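Local coordinates for putative periplasmic or exported protein (Salmonella enterica subsp. enterica serovar Typhimurium, PDB 4GQZ) that binds copper in the periplasm and probably contributes to copper resistance, at residues V24-D28 with F64-F68; P70-R74 with G88-N92; K93-V99 with T131-Y136; K139-H143 with L155-R161. One frame throughout, in Å; residues are numbered along the deposited sequence.

Contact 1: residues V24-D28 with F64-F68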
loop_
_atom_site.group_PDB
_atom_site.type_symbol
_atom_site.label_atom_id
_atom_site.label_comp_id
_atom_site.label_asym_id
_atom_site.label_seq_id
_atom_site.Cartn_x
_atom_site.Cartn_y
_atom_site.Cartn_z
ATOM N N VAL B 24 5.730 6.418 -4.723
ATOM C CA VAL B 24 5.626 7.723 -4.070
ATOM C C VAL B 24 6.994 8.235 -3.638
ATOM O O VAL B 24 7.373 9.379 -3.985
ATOM C CB VAL B 24 4.634 7.668 -2.894
ATOM C CG1 VAL B 24 4.675 8.956 -2.078
ATOM C CG2 VAL B 24 3.228 7.413 -3.429
ATOM N N ASP B 25 7.754 7.398 -2.920
ATOM C CA ASP B 25 9.118 7.759 -2.519
ATOM C C ASP B 25 9.986 8.144 -3.722
ATOM O O ASP B 25 10.735 9.117 -3.671
ATOM C CB ASP B 25 9.807 6.598 -1.790
ATOM C CG ASP B 25 9.195 6.303 -0.439
ATOM O OD1 ASP B 25 8.389 7.123 0.043
ATOM O OD2 ASP B 25 9.522 5.238 0.139
ATOM N N THR B 26 9.903 7.369 -4.798
ATOM C CA THR B 26 10.757 7.623 -5.961
ATOM C C THR B 26 10.441 8.989 -6.552
ATOM O O THR B 26 11.347 9.780 -6.879
ATOM C CB THR B 26 10.560 6.545 -7.058
ATOM O OG1 THR B 26 10.856 5.241 -6.519
ATOM C CG2 THR B 26 11.454 6.826 -8.247
ATOM N N ILE B 27 9.151 9.279 -6.679
ATOM C CA ILE B 27 8.743 10.530 -7.311
ATOM C C ILE B 27 9.072 11.728 -6.431
ATOM O O ILE B 27 9.663 12.715 -6.896
ATOM C CB ILE B 27 7.248 10.521 -7.660
ATOM C CG1 ILE B 27 6.938 9.419 -8.678
ATOM C CG2 ILE B 27 6.829 11.849 -8.267
ATOM C CD1 ILE B 27 5.475 9.398 -9.098
ATOM N N ASP B 28 8.703 11.656 -5.161
ATOM C CA ASP B 28 8.949 12.777 -4.243
ATOM C C ASP B 28 10.436 13.062 -4.119
ATOM O O ASP B 28 10.850 14.212 -3.969
ATOM C CB ASP B 28 8.365 12.457 -2.868
ATOM C CG ASP B 28 7.914 13.709 -2.103
ATOM O OD1 ASP B 28 7.978 14.847 -2.640
ATOM O OD2 ASP B 28 7.475 13.552 -0.948
ATOM N N PHE B 64 -0.493 6.355 5.810
ATOM C CA PHE B 64 -0.749 7.699 5.309
ATOM C C PHE B 64 0.594 8.377 4.995
ATOM O O PHE B 64 1.556 8.293 5.778
ATOM C CB PHE B 64 -1.495 8.454 6.410
ATOM C CG PHE B 64 -1.930 9.847 6.041
ATOM C CD1 PHE B 64 -1.032 10.900 6.052
ATOM C CD2 PHE B 64 -3.260 10.108 5.755
ATOM C CE1 PHE B 64 -1.444 12.183 5.752
ATOM C CE2 PHE B 64 -3.679 11.386 5.468
ATOM C CZ PHE B 64 -2.776 12.420 5.457
ATOM N N TYR B 65 0.672 9.047 3.852
ATOM C CA TYR B 65 1.871 9.797 3.496
ATOM C C TYR B 65 1.704 11.272 3.787
ATOM O O TYR B 65 0.858 11.947 3.194
ATOM C CB TYR B 65 2.173 9.639 2.017
ATOM C CG TYR B 65 3.538 10.147 1.571
ATOM C CD1 TYR B 65 4.694 9.472 1.923
ATOM C CD2 TYR B 65 3.656 11.258 0.735
ATOM C CE1 TYR B 65 5.943 9.898 1.484
ATOM C CE2 TYR B 65 4.911 11.695 0.286
ATOM C CZ TYR B 65 6.044 10.999 0.673
ATOM O OH TYR B 65 7.293 11.399 0.259
ATOM N N LEU B 66 2.531 11.770 4.693
ATOM C CA LEU B 66 2.607 13.193 4.943
ATOM C C LEU B 66 3.934 13.746 4.414
ATOM O O LEU B 66 5.014 13.270 4.789
ATOM C CB LEU B 66 2.489 13.433 6.441
ATOM C CG LEU B 66 2.608 14.886 6.887
ATOM C CD1 LEU B 66 1.474 15.737 6.303
ATOM C CD2 LEU B 66 2.644 14.937 8.414
ATOM N N SER B 67 3.871 14.759 3.553
ATOM C CA SER B 67 5.108 15.386 3.064
ATOM C C SER B 67 5.167 16.828 3.559
ATOM O O SER B 67 4.223 17.593 3.376
ATOM C CB SER B 67 5.204 15.289 1.526
ATOM O OG SER B 67 6.511 15.617 1.049
ATOM N N PHE B 68 6.255 17.199 4.225
ATOM C CA PHE B 68 6.330 18.535 4.793
ATOM C C PHE B 68 7.608 19.268 4.394
ATOM O O PHE B 68 8.634 18.645 4.074
ATOM C CB PHE B 68 6.199 18.446 6.323
ATOM C CG PHE B 68 7.227 17.567 6.969
ATOM C CD1 PHE B 68 7.005 16.207 7.114
ATOM C CD2 PHE B 68 8.408 18.108 7.461
ATOM C CE1 PHE B 68 7.948 15.389 7.722
ATOM C CE2 PHE B 68 9.355 17.303 8.068
ATOM C CZ PHE B 68 9.122 15.932 8.197
HETATM O O HOH W 1 9.621 9.882 0.565
#

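Contact 2: residues P70-R74 with G88-N92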
loop_
_atom_site.group_PDB
_atom_site.type_symbol
_atom_site.label_atom_id
_atom_site.label_comp_id
_atom_site.label_asym_id
_atom_site.label_seq_id
_atom_site.Cartn_x
_atom_site.Cartn_y
_atom_site.Cartn_z
ATOM N N PRO B 70 9.977 22.328 5.819
ATOM C CA PRO B 70 10.252 23.402 6.783
ATOM C C PRO B 70 10.725 24.655 6.056
ATOM O O PRO B 70 11.205 24.565 4.921
ATOM C CB PRO B 70 11.383 22.825 7.634
ATOM C CG PRO B 70 11.199 21.304 7.536
ATOM C CD PRO B 70 10.773 21.114 6.081
ATOM N N TYR B 71 10.595 25.817 6.688
ATOM C CA TYR B 71 11.084 27.031 6.058
ATOM C C TYR B 71 11.642 28.019 7.069
ATOM O O TYR B 71 11.415 27.892 8.272
ATOM C CB TYR B 71 9.992 27.674 5.202
ATOM C CG TYR B 71 8.901 28.394 5.963
ATOM C CD1 TYR B 71 7.802 27.704 6.457
ATOM C CD2 TYR B 71 8.948 29.781 6.156
ATOM C CE1 TYR B 71 6.789 28.360 7.141
ATOM C CE2 TYR B 71 7.933 30.440 6.834
ATOM C CZ TYR B 71 6.861 29.724 7.316
ATOM O OH TYR B 71 5.850 30.361 8.004
ATOM N N GLU B 72 12.386 28.997 6.574
ATOM C CA GLU B 72 12.956 30.013 7.448
ATOM C C GLU B 72 12.393 31.384 7.141
ATOM O O GLU B 72 12.116 32.171 8.050
ATOM C CB GLU B 72 14.478 30.025 7.324
ATOM C CG GLU B 72 15.139 28.949 8.151
ATOM C CD GLU B 72 16.609 28.837 7.866
ATOM O OE1 GLU B 72 16.975 28.926 6.679
ATOM O OE2 GLU B 72 17.389 28.668 8.825
ATOM N N TRP B 73 12.220 31.655 5.853
ATOM C CA TRP B 73 11.797 32.972 5.391
ATOM C C TRP B 73 10.326 32.998 4.994
ATOM O O TRP B 73 9.512 33.611 5.686
ATOM C CB TRP B 73 12.687 33.408 4.222
ATOM C CG TRP B 73 12.362 34.751 3.636
ATOM C CD1 TRP B 73 11.815 35.828 4.279
ATOM C CD2 TRP B 73 12.548 35.144 2.274
ATOM N NE1 TRP B 73 11.660 36.872 3.393
ATOM C CE2 TRP B 73 12.108 36.480 2.157
ATOM C CE3 TRP B 73 13.038 34.491 1.136
ATOM C CZ2 TRP B 73 12.147 37.181 0.945
ATOM C CZ3 TRP B 73 13.083 35.191 -0.069
ATOM C CH2 TRP B 73 12.642 36.522 -0.151
ATOM N N ARG B 74 9.985 32.344 3.883
ATOM C CA ARG B 74 8.612 32.371 3.368
ATOM C C ARG B 74 8.094 30.992 3.017
ATOM O O ARG B 74 8.876 30.048 2.802
ATOM C CB ARG B 74 8.517 33.258 2.122
ATOM C CG ARG B 74 8.911 34.694 2.365
ATOM C CD ARG B 74 9.258 35.367 1.042
ATOM N NE ARG B 74 8.084 35.862 0.327
ATOM C CZ ARG B 74 7.507 37.036 0.573
ATOM N NH1 ARG B 74 7.985 37.834 1.526
ATOM N NH2 ARG B 74 6.444 37.410 -0.129
ATOM N N GLY B 88 10.130 23.437 -2.138
ATOM C CA GLY B 88 10.271 24.013 -0.809
ATOM C C GLY B 88 11.520 24.877 -0.735
ATOM O O GLY B 88 12.421 24.781 -1.587
ATOM N N GLU B 89 11.581 25.709 0.304
ATOM C CA GLU B 89 12.681 26.646 0.509
ATOM C C GLU B 89 14.004 25.970 0.871
ATOM O O GLU B 89 15.073 26.534 0.633
ATOM C CB GLU B 89 12.304 27.636 1.621
ATOM C CG GLU B 89 13.116 28.929 1.648
ATOM C CD GLU B 89 12.617 29.904 2.704
ATOM O OE1 GLU B 89 12.948 29.698 3.902
ATOM O OE2 GLU B 89 11.902 30.869 2.330
HETATM N N MSE B 90 13.947 24.782 1.468
HETATM C CA MSE B 90 15.160 24.201 2.051
HETATM C C MSE B 90 15.551 22.803 1.541
HETATM O O MSE B 90 15.483 21.828 2.297
HETATM C CB MSE B 90 15.043 24.155 3.581
HETATM C CG MSE B 90 14.546 25.445 4.218
HETATM SE SE MSE B 90 14.416 25.335 6.180
HETATM C CE MSE B 90 16.330 25.241 6.628
ATOM N N PRO B 91 16.002 22.708 0.279
ATOM C CA PRO B 91 16.423 21.416 -0.278
ATOM C C PRO B 91 17.707 20.899 0.342
ATOM O O PRO B 91 18.526 21.691 0.820
ATOM C CB PRO B 91 16.683 21.740 -1.752
ATOM C CG PRO B 91 16.967 23.224 -1.769
ATOM C CD PRO B 91 16.032 23.773 -0.733
ATOM N N ASN B 92 17.875 19.580 0.312
ATOM C CA ASN B 92 19.106 18.919 0.747
ATOM C C ASN B 92 19.684 19.423 2.064
ATOM O O ASN B 92 20.882 19.695 2.166
ATOM C CB ASN B 92 20.156 18.980 -0.364
ATOM C CG ASN B 92 19.699 18.272 -1.624
ATOM O OD1 ASN B 92 19.246 17.125 -1.572
ATOM N ND2 ASN B 92 19.796 18.953 -2.762
HETATM O O HOH W 2 11.762 23.213 2.510
HETATM O O HOH W 3 16.036 28.869 4.193
#

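Contact 3: residues K93-V99 with T131-Y136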
loop_
_atom_site.group_PDB
_atom_site.type_symbol
_atom_site.label_atom_id
_atom_site.label_comp_id
_atom_site.label_asym_id
_atom_site.label_seq_id
_atom_site.Cartn_x
_atom_site.Cartn_y
_atom_site.Cartn_z
ATOM N N LYS B 93 18.830 19.542 3.073
ATOM C CA LYS B 93 19.268 19.986 4.387
ATOM C C LYS B 93 19.009 18.868 5.379
ATOM O O LYS B 93 18.068 18.116 5.210
ATOM C CB LYS B 93 18.517 21.261 4.806
ATOM C CG LYS B 93 18.910 22.535 4.024
ATOM C CD LYS B 93 20.367 22.892 4.265
ATOM C CE LYS B 93 20.775 24.213 3.598
ATOM N NZ LYS B 93 20.130 25.384 4.252
ATOM N N PRO B 94 19.856 18.745 6.408
ATOM C CA PRO B 94 19.621 17.712 7.417
ATOM C C PRO B 94 18.649 18.210 8.466
ATOM O O PRO B 94 18.814 19.318 8.971
ATOM C CB PRO B 94 21.009 17.512 8.032
ATOM C CG PRO B 94 21.672 18.848 7.902
ATOM C CD PRO B 94 21.143 19.436 6.606
ATOM N N PHE B 95 17.640 17.416 8.787
ATOM C CA PHE B 95 16.695 17.799 9.829
ATOM C C PHE B 95 16.586 16.706 10.887
ATOM O O PHE B 95 16.879 15.543 10.613
ATOM C CB PHE B 95 15.310 18.055 9.224
ATOM C CG PHE B 95 15.252 19.247 8.310
ATOM C CD1 PHE B 95 15.023 20.517 8.820
ATOM C CD2 PHE B 95 15.427 19.098 6.938
ATOM C CE1 PHE B 95 14.975 21.621 7.968
ATOM C CE2 PHE B 95 15.373 20.183 6.085
ATOM C CZ PHE B 95 15.151 21.453 6.597
ATOM N N THR B 96 16.184 17.079 12.095
ATOM C CA THR B 96 15.751 16.093 13.076
ATOM C C THR B 96 14.221 16.090 13.115
ATOM O O THR B 96 13.591 17.139 13.265
ATOM C CB THR B 96 16.327 16.381 14.469
ATOM O OG1 THR B 96 17.757 16.294 14.413
ATOM C CG2 THR B 96 15.827 15.360 15.469
ATOM N N VAL B 97 13.627 14.911 12.967
ATOM C CA VAL B 97 12.181 14.806 12.790
ATOM C C VAL B 97 11.576 13.932 13.885
ATOM O O VAL B 97 12.023 12.799 14.094
ATOM C CB VAL B 97 11.849 14.199 11.406
ATOM C CG1 VAL B 97 10.333 13.992 11.237
ATOM C CG2 VAL B 97 12.415 15.085 10.272
ATOM N N LYS B 98 10.575 14.453 14.591
ATOM C CA LYS B 98 9.881 13.652 15.597
ATOM C C LYS B 98 8.380 13.699 15.407
ATOM O O LYS B 98 7.796 14.778 15.323
ATOM C CB LYS B 98 10.218 14.111 17.022
ATOM C CG LYS B 98 9.567 13.224 18.087
ATOM C CD LYS B 98 10.080 13.516 19.505
ATOM C CE LYS B 98 9.680 14.895 19.977
ATOM N NZ LYS B 98 10.299 15.193 21.298
ATOM N N VAL B 99 7.749 12.533 15.336
ATOM C CA VAL B 99 6.297 12.485 15.297
ATOM C C VAL B 99 5.792 11.713 16.501
ATOM O O VAL B 99 6.224 10.580 16.740
ATOM C CB VAL B 99 5.778 11.825 14.020
ATOM C CG1 VAL B 99 4.264 11.595 14.123
ATOM C CG2 VAL B 99 6.103 12.692 12.822
ATOM N N THR B 131 1.522 15.285 16.826
ATOM C CA THR B 131 2.347 16.469 16.627
ATOM C C THR B 131 3.584 16.081 15.856
ATOM O O THR B 131 4.187 15.041 16.123
ATOM C CB THR B 131 2.771 17.105 17.970
ATOM O OG1 THR B 131 1.604 17.470 18.715
ATOM C CG2 THR B 131 3.628 18.365 17.747
ATOM N N LEU B 132 3.957 16.913 14.892
ATOM C CA LEU B 132 5.237 16.770 14.208
ATOM C C LEU B 132 6.147 17.892 14.700
ATOM O O LEU B 132 5.729 19.052 14.745
ATOM C CB LEU B 132 5.056 16.900 12.694
ATOM C CG LEU B 132 6.351 17.199 11.924
ATOM C CD1 LEU B 132 7.280 16.007 11.954
ATOM C CD2 LEU B 132 6.094 17.636 10.490
ATOM N N GLU B 133 7.373 17.554 15.092
ATOM C CA GLU B 133 8.356 18.584 15.420
ATOM C C GLU B 133 9.549 18.398 14.523
ATOM O O GLU B 133 9.967 17.268 14.256
ATOM C CB GLU B 133 8.797 18.529 16.885
ATOM C CG GLU B 133 9.804 19.638 17.233
ATOM C CD GLU B 133 10.343 19.547 18.654
ATOM O OE1 GLU B 133 9.979 18.592 19.368
ATOM O OE2 GLU B 133 11.134 20.437 19.047
ATOM N N VAL B 134 10.079 19.509 14.025
ATOM C CA VAL B 134 11.239 19.479 13.157
ATOM C C VAL B 134 12.278 20.410 13.763
ATOM O O VAL B 134 11.932 21.428 14.373
ATOM C CB VAL B 134 10.868 19.929 11.721
ATOM C CG1 VAL B 134 12.098 19.961 10.829
ATOM C CG2 VAL B 134 9.833 18.996 11.142
ATOM N N SER B 135 13.551 20.048 13.656
ATOM C CA SER B 135 14.582 20.930 14.185
ATOM C C SER B 135 15.782 20.988 13.248
ATOM O O SER B 135 16.132 19.992 12.607
ATOM C CB SER B 135 14.977 20.533 15.612
ATOM O OG SER B 135 15.957 19.519 15.611
ATOM N N TYR B 136 16.386 22.168 13.152
ATOM C CA TYR B 136 17.508 22.416 12.245
ATOM C C TYR B 136 18.404 23.487 12.845
ATOM O O TYR B 136 17.926 24.572 13.148
ATOM C CB TYR B 136 16.979 22.898 10.894
ATOM C CG TYR B 136 18.041 23.417 9.950
ATOM C CD1 TYR B 136 18.907 22.541 9.303
ATOM C CD2 TYR B 136 18.178 24.781 9.703
ATOM C CE1 TYR B 136 19.879 23.005 8.434
ATOM C CE2 TYR B 136 19.144 25.258 8.833
ATOM C CZ TYR B 136 19.990 24.364 8.202
ATOM O OH TYR B 136 20.955 24.828 7.336
#

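Contact 4: residues K139-H143 with L155-R161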
loop_
_atom_site.group_PDB
_atom_site.type_symbol
_atom_site.label_atom_id
_atom_site.label_comp_id
_atom_site.label_asym_id
_atom_site.label_seq_id
_atom_site.Cartn_x
_atom_site.Cartn_y
_atom_site.Cartn_z
ATOM N N LYS B 139 17.191 25.524 15.693
ATOM C CA LYS B 139 15.853 26.101 15.522
ATOM C C LYS B 139 14.812 24.997 15.392
ATOM O O LYS B 139 15.121 23.926 14.882
ATOM C CB LYS B 139 15.804 26.973 14.262
ATOM C CG LYS B 139 16.795 28.126 14.234
ATOM C CD LYS B 139 16.637 28.920 12.928
ATOM C CE LYS B 139 17.986 29.182 12.247
ATOM N NZ LYS B 139 18.930 29.957 13.097
ATOM N N THR B 140 13.580 25.267 15.826
ATOM C CA THR B 140 12.523 24.255 15.785
ATOM C C THR B 140 11.220 24.787 15.233
ATOM O O THR B 140 10.959 25.993 15.243
ATOM C CB THR B 140 12.181 23.681 17.191
ATOM O OG1 THR B 140 11.693 24.737 18.025
ATOM C CG2 THR B 140 13.394 23.038 17.836
ATOM N N ALA B 141 10.391 23.863 14.756
ATOM C CA ALA B 141 9.018 24.184 14.399
ATOM C C ALA B 141 8.173 22.981 14.763
ATOM O O ALA B 141 8.656 21.844 14.760
ATOM C CB ALA B 141 8.896 24.486 12.895
ATOM N N SER B 142 6.911 23.209 15.079
ATOM C CA SER B 142 6.032 22.072 15.279
ATOM C C SER B 142 4.604 22.394 14.860
ATOM O O SER B 142 4.213 23.559 14.739
ATOM C CB SER B 142 6.090 21.565 16.724
ATOM O OG SER B 142 5.481 22.470 17.609
ATOM N N HIS B 143 3.823 21.352 14.639
ATOM C CA HIS B 143 2.473 21.542 14.147
ATOM C C HIS B 143 1.643 20.317 14.431
ATOM O O HIS B 143 2.145 19.199 14.409
ATOM C CB HIS B 143 2.517 21.782 12.640
ATOM C CG HIS B 143 1.335 22.528 12.110
ATOM N ND1 HIS B 143 0.104 21.936 11.923
ATOM C CD2 HIS B 143 1.203 23.811 11.699
ATOM C CE1 HIS B 143 -0.738 22.826 11.427
ATOM N NE2 HIS B 143 -0.097 23.971 11.279
ATOM N N LEU B 155 2.205 19.662 4.442
ATOM C CA LEU B 155 2.338 20.544 5.605
ATOM C C LEU B 155 3.468 21.537 5.334
ATOM O O LEU B 155 4.645 21.150 5.283
ATOM C CB LEU B 155 2.635 19.716 6.861
ATOM C CG LEU B 155 2.946 20.511 8.130
ATOM C CD1 LEU B 155 1.816 21.477 8.457
ATOM C CD2 LEU B 155 3.207 19.583 9.298
ATOM N N THR B 156 3.129 22.814 5.140
ATOM C CA THR B 156 4.152 23.825 4.866
ATOM C C THR B 156 4.249 24.857 5.988
ATOM O O THR B 156 5.135 25.711 5.971
ATOM C CB THR B 156 3.895 24.558 3.530
ATOM O OG1 THR B 156 2.543 25.029 3.504
ATOM C CG2 THR B 156 4.101 23.614 2.335
ATOM N N GLU B 157 3.347 24.764 6.961
ATOM C CA GLU B 157 3.303 25.723 8.073
ATOM C C GLU B 157 4.323 25.376 9.152
ATOM O O GLU B 157 3.960 25.110 10.296
ATOM C CB GLU B 157 1.895 25.777 8.690
ATOM C CG GLU B 157 0.824 26.391 7.769
ATOM C CD GLU B 157 -0.611 26.217 8.296
ATOM O OE1 GLU B 157 -1.557 26.584 7.560
ATOM O OE2 GLU B 157 -0.800 25.723 9.437
ATOM N N LEU B 158 5.596 25.366 8.787
ATOM C CA LEU B 158 6.641 24.982 9.733
ATOM C C LEU B 158 7.759 26.005 9.778
ATOM O O LEU B 158 8.875 25.709 9.368
ATOM C CB LEU B 158 7.234 23.618 9.362
ATOM C CG LEU B 158 6.391 22.369 9.629
ATOM C CD1 LEU B 158 7.046 21.135 8.989
ATOM C CD2 LEU B 158 6.201 22.167 11.116
ATOM N N PRO B 159 7.474 27.207 10.303
ATOM C CA PRO B 159 8.524 28.231 10.392
ATOM C C PRO B 159 9.544 27.955 11.503
ATOM O O PRO B 159 9.206 27.950 12.692
ATOM C CB PRO B 159 7.734 29.502 10.685
ATOM C CG PRO B 159 6.520 29.018 11.448
ATOM C CD PRO B 159 6.179 27.685 10.836
ATOM N N LEU B 160 10.788 27.714 11.105
ATOM C CA LEU B 160 11.867 27.462 12.051
ATOM C C LEU B 160 12.188 28.717 12.851
ATOM O O LEU B 160 12.566 29.736 12.273
ATOM C CB LEU B 160 13.132 27.048 11.303
ATOM C CG LEU B 160 13.499 25.579 11.065
ATOM C CD1 LEU B 160 12.523 24.571 11.684
ATOM C CD2 LEU B 160 13.715 25.301 9.595
ATOM N N ARG B 161 12.063 28.642 14.175
ATOM C CA ARG B 161 12.476 29.756 15.032
ATOM C C ARG B 161 13.366 29.223 16.151
ATOM O O ARG B 161 14.218 29.939 16.689
ATOM C CB ARG B 161 11.262 30.481 15.630
ATOM C CG ARG B 161 10.215 30.992 14.632
ATOM C CD ARG B 161 10.824 31.950 13.606
ATOM N NE ARG B 161 9.828 32.532 12.695
ATOM C CZ ARG B 161 9.780 32.309 11.381
ATOM N NH1 ARG B 161 10.665 31.499 10.795
ATOM N NH2 ARG B 161 8.836 32.891 10.646
ATOM O OXT ARG B 161 13.260 28.055 16.546
HETATM O O HOH W 4 8.582 27.689 15.200
HETATM O O HOH W 5 3.940 25.928 13.095
#

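Contact 1: residues V24-D28 with F64-F68
Tyr65 reaches from its strand to the helix with its hydroxyl leading, and Asp28 receives it: OH donates to Asp28 OD2 over a very short 2.5 Å. The carboxylate oxygen lies at the edge of the phenol ring and close to its plane, although the carboxylate itself is turned 64° from the ring. The same OD2 takes a second bond from Ser67 OG, 3.0 Å away, on its syn lone pair, so one oxygen gathers two hydroxyls from residues two apart on the strand. Asp28 can do this because its CG is swung anti to the backbone N (chi1 -150°), which carries the carboxylate out from the helix toward the strand.

Val24, one turn earlier, closes over the ring. Its CG1 sits above the ring centre in a CH-pi contact, 3.6 Å from the centroid of Tyr65. With CG1 anti to the backbone N, this methyl, rather than CG2, lies over the aromatic face. The pairing is a helix-on-strand contact deep in the protein: the last turn of helix 20-28 packs against strand 63-68, the middle strand of a mixed sheet, and the axes of segments 24-28 and 64-68 are nearly parallel, 13° apart.

A water further links the elements, donating to Tyr65 OH at 2.8 Å and to Asp25 OD1 at 3.1 Å. Asp25 OD1 also accepts from Trp123 NE1, whose ring meets that of Tyr65. The other oxygen of Asp28, OD1, is bonded to Asn117 ND2 and His81 NE2; with so many donors around it, the carboxylate is probably stabilised as the anion.

Contact 2: residues P70-R74 with G88-N92
Two irregular loops meet here, one leaving strand 63-68 and the other leading into strand 94-101, and the junction is the Glu89 carboxylate, caught by three successive backbone amides of Glu72, Trp73 and Arg74. Glu89 CG lies anti to the backbone N (chi1 -161°) and the chain runs on extended. Glu89 OE1 accepts from Glu72 N at 2.8 Å, nearly in line with the C-O bond, and from Trp73 N at 2.9 Å on its syn lone pair. Glu89 OE2 takes Arg74 N at 2.9 Å, almost straight at 175°, from the syn side but out of the carboxylate plane. Three N-H groups thus fix the rotation of the carboxylate and probably favour its charged form.

Met90, a selenomethionine, occupies the inner part of the contact. Met90 SE lies 3.7 Å from Tyr71 CA and beside Pro70, and the bend at chi3 (69°) turns CE toward the Glu72 carboxylate; the two side chains cross at about a right angle. Phe95 and Tyr136 also pack on Met90. One water donates to both Glu72 OE1 and Glu89 OE1, while another spans the backbones, donating to Pro70 O at 2.8 Å and accepting from Met90 N at 2.9 Å.

Contact 3: residues K93-V99 with T131-Y136
Residues 94-99 and 131-136 run antiparallel, joined by reciprocal backbone bonds in two hydrogen-bonded pairs, Thr96 with Ser135 (N to O 3.0 Å, O to N 2.9 Å) and Lys98 with Glu133, while Val97-Val134 and Val99-Leu132 form the non-hydrogen-bonded pairs between and beyond them.

On the face bearing the valines the contact is apolar. Leu132 CD1 fits between two residues of the other strand, 3.7 Å from Val97 CG1 and 3.6 Å from Val99 CG2. Val134 CG1 approaches Phe95 CD1 at 3.6 Å, and the Phe95 ring also leans on Tyr136 CB, the two aromatic planes being 43° apart. These are neighbouring strands of an antiparallel sheet, against whose buried face Phe68 from strand 63-68 packs.

The opposite face is polar. Lys98, bent at chi3 (66°), brings NZ into only a long salt bridge with Glu133 OE1, 3.9 Å away. Thr96 turns its hydroxyl to Glu111 on the adjoining strand, while its CB rests against Ser135 OG.

Tyr136 extends along the 93-99 segment with Pro94 O at its ring edge, in plane, 3.2 Å from CD1. Lys93, bent at chi2 and chi4, curls round to donate from NZ to Tyr136 OH at 3.2 Å.

Contact 4: residues K139-H143 with L155-R161
His143 and Glu157 form a His-carboxylate hydrogen bond where the C-terminal tail lies along strand 139-146, an edge of the antiparallel sheet. His143 NE2 donates to Glu157 OE2 over 2.6 Å, but the bond is bent (143°): the oxygen is reached on its anti side and lies 23° out of the imidazole plane. Leu155 CD1 sits over the centre of the imidazole in a CH-pi contact, 3.9 Å from the centroid. Leu158 CD2 touches both His143 CB and Ala141 CB, and Leu160 CD1 reaches the same alanine methyl at 3.8 Å.

Backbone bonds pin the end of the tail. Thr140 N donates to the terminal Arg161 OXT at 2.9 Å, and Arg161 N returns a bond to Thr140 O, tilted from the carbonyl plane. An inverse gamma turn centred on Glu157 probably helps to direct its side chain to the histidine. Waters join Ser142 O to Glu157 O and Thr140 O to Pro159 O.

Farther out, Leu158 pairs through its backbone with Tyr71, and the tail's leucines meet Phe68 and Met90. Arg161 folds back: Pro159 CB lies against one face of the guanidinium, toward its rim, and NH1 donates to Leu160 O at 3.0 Å, from above the carbonyl plane.

In the fold
Contact 1 lies near the centre of the chain, where buried carboxylate and hydroxyl groups satisfy one another; contacts 2, 3 and 4, each about 14 to 16 Å from that centre, are only partly buried. Contacts 3 and 4 share a sheet, since strands 129-136 and 139-146 are neighbours, but contact 3 is regular strand pairing whereas contact 4 holds an irregular tail through a few backbone bonds, waters, a His-carboxylate bond and leucine packing. Contact 2 combines one side-chain carboxylate, held by loop amides, with packing of Met90. Phe68 connects contact 1 to Leu132 and Val134 of contact 3 and to Leu158 of contact 4, while Tyr71 pairs the loop of contact 2 with Leu158 and Leu160.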